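Unknown function protein VPA0580 (Vibrio parahaemolyticus, PDB 2QHQ) is of unknown function but belongs to the HopJ family of type III effectors, which suggests a role as a secreted bacterial effector. Local coordinates at residues B[56-59]-B[60-63]. Numbering follows the deposited sequence.
Sequences DANE and NNGS
A type II beta turn from Asp56 to Glu59, in the surface loop between strand 53-55 and helix 67-72, is tied to the residues that follow it by the side chains of Asn58 and Asn61. The turn itself is closed by the backbone bond from Glu59 N to Asp56 O, and Asn58 takes its third position with a positive phi of 72°. Asn61 ND2 donates to Asn58 OD1 over 3.2 Å, in a nearly straight bond that reaches a lone pair in the carbonyl plane of Asn58 and lies close to the amide plane of Asn61. The two amide planes are nevertheless turned 70° apart. The other branch of the Asn61 amide works through water: a water molecule lies 2.6 Å from Asn61 OD1 and accepts from Asn58 N at 2.8 Å, so both ends of this amide are linked to Asn58. Asn61 OD1 also comes within 3.3 Å of Asn58 CA. At the end of the turn, Glu59, in one of its two modelled conformers, lies alongside Asn60 and points the same way, with Asn60 ND2 3.5 Å from Glu59 CG. The polar end of Asn60 is directed elsewhere, with ND2 bonded to Asn55 OD1 in the preceding strand, while its side chain touches Asn103 of helix 102-110. In that conformer Glu59 stretches out, its CG trans to the backbone N (chi1 177°), back to the start of the turn, where OE1 accepts from Asp56 N at 3.1 Å on the anti side, tilted out of the carboxylate plane.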
ATOM      1  N   ASP B  56       2.405 -11.106 -16.511  1.00 12.34           N
ATOM      2  CA  ASP B  56       3.030 -12.303 -15.955  1.00 12.49           C
ATOM      3  C   ASP B  56       4.236 -11.887 -15.133  1.00 11.72           C
ATOM      4  O   ASP B  56       4.714 -10.755 -15.269  1.00 12.21           O
ATOM      5  CB  ASP B  56       3.492 -13.251 -17.064  1.00 12.31           C
ATOM      6  CG  ASP B  56       2.351 -13.916 -17.803  1.00 17.42           C
ATOM      7  OD1 ASP B  56       1.208 -13.930 -17.299  1.00 18.31           O
ATOM      8  OD2 ASP B  56       2.629 -14.460 -18.894  1.00 21.91           O
ATOM      9  N   ALA B  57       4.729 -12.783 -14.277  1.00 11.86           N
ATOM     10  CA  ALA B  57       6.033 -12.561 -13.649  1.00 11.22           C
ATOM     11  C   ALA B  57       7.062 -12.360 -14.768  1.00 10.89           C
ATOM     12  O   ALA B  57       7.044 -13.062 -15.793  1.00 11.68           O
ATOM     13  CB  ALA B  57       6.438 -13.730 -12.760  1.00 11.70           C
ATOM     14  N   ASN B  58       7.950 -11.399 -14.546  1.00 10.83           N
ATOM     15  CA  ASN B  58       8.984 -11.016 -15.508  1.00 10.57           C
ATOM     16  C   ASN B  58       8.499 -10.260 -16.746  1.00 11.95           C
ATOM     17  O   ASN B  58       9.282  -9.996 -17.666  1.00 13.54           O
ATOM     18  CB  ASN B  58       9.903 -12.209 -15.852  1.00 10.19           C
ATOM     19  CG  ASN B  58      10.973 -12.446 -14.786  1.00  9.35           C
ATOM     20  OD1 ASN B  58      11.539 -11.502 -14.233  1.00 10.32           O
ATOM     21  ND2 ASN B  58      11.268 -13.704 -14.512  1.00  9.11           N
ATOM     22  N   GLU B  59       7.213  -9.899 -16.764  1.00 11.33           N
ATOM     23  CA  GLU B  59       6.693  -9.004 -17.788  0.50 11.40           C
ATOM     24  C   GLU B  59       6.486  -7.628 -17.166  1.00 11.12           C
ATOM     25  O   GLU B  59       5.807  -7.510 -16.148  1.00 11.85           O
ATOM     26  CB  GLU B  59       5.375  -9.536 -18.335  0.50 11.08           C
ATOM     27  CG  GLU B  59       4.725  -8.623 -19.363  0.50 10.77           C
ATOM     28  CD  GLU B  59       3.434  -9.186 -19.960  0.50 12.42           C
ATOM     29  OE1 GLU B  59       2.859 -10.141 -19.393  0.50 11.52           O
ATOM     30  OE2 GLU B  59       2.993  -8.651 -21.006  0.50 12.64           O
ATOM     31  N   ASN B  60       7.061  -6.595 -17.785  1.00 11.58           N
ATOM     32  CA  ASN B  60       6.923  -5.235 -17.262  1.00 11.35           C
ATOM     33  C   ASN B  60       7.436  -5.118 -15.823  1.00 11.80           C
ATOM     34  O   ASN B  60       6.748  -4.609 -14.925  1.00 11.33           O
ATOM     35  CB  ASN B  60       5.456  -4.783 -17.388  1.00 11.90           C
ATOM     36  CG  ASN B  60       4.998  -4.748 -18.820  1.00 13.44           C
ATOM     37  OD1 ASN B  60       5.719  -4.260 -19.691  1.00 16.19           O
ATOM     38  ND2 ASN B  60       3.819  -5.294 -19.091  1.00 12.38           N
ATOM     39  N   ASN B  61       8.665  -5.583 -15.609  1.00 11.60           N
ATOM     40  CA  ASN B  61       9.290  -5.540 -14.284  1.00 11.66           C
ATOM     41  C   ASN B  61       9.398  -4.144 -13.693  1.00 11.82           C
ATOM     42  O   ASN B  61       9.285  -3.975 -12.475  1.00 12.35           O
ATOM     43  CB  ASN B  61      10.686  -6.182 -14.336  1.00 11.43           C
ATOM     44  CG  ASN B  61      10.630  -7.697 -14.244  1.00 12.40           C
ATOM     45  OD1 ASN B  61       9.656  -8.261 -13.761  1.00 13.30           O
ATOM     46  ND2 ASN B  61      11.681  -8.362 -14.714  1.00 10.64           N
ATOM     47  N   GLY B  62       9.598  -3.138 -14.550  1.00 11.93           N
ATOM     48  CA  GLY B  62       9.673  -1.734 -14.075  1.00 12.23           C
ATOM     49  C   GLY B  62       8.373  -1.294 -13.426  1.00 13.05           C
ATOM     50  O   GLY B  62       8.385  -0.711 -12.338  1.00 13.25           O
ATOM     51  N   SER B  63       7.248  -1.575 -14.091  1.00 13.09           N
ATOM     52  CA  SER B  63       5.934  -1.255 -13.533  1.00 12.79           C
ATOM     53  C   SER B  63       5.681  -2.060 -12.275  1.00 12.39           C
ATOM     54  O   SER B  63       5.155  -1.535 -11.295  1.00 12.46           O
ATOM     55  CB  SER B  63       4.808  -1.489 -14.559  1.00 14.07           C
ATOM     56  OG  SER B  63       4.971  -0.625 -15.695  1.00 14.40           O
TER
HETATM   57  O   HOH W   1       7.598  -9.404 -12.546  1.00  7.69           O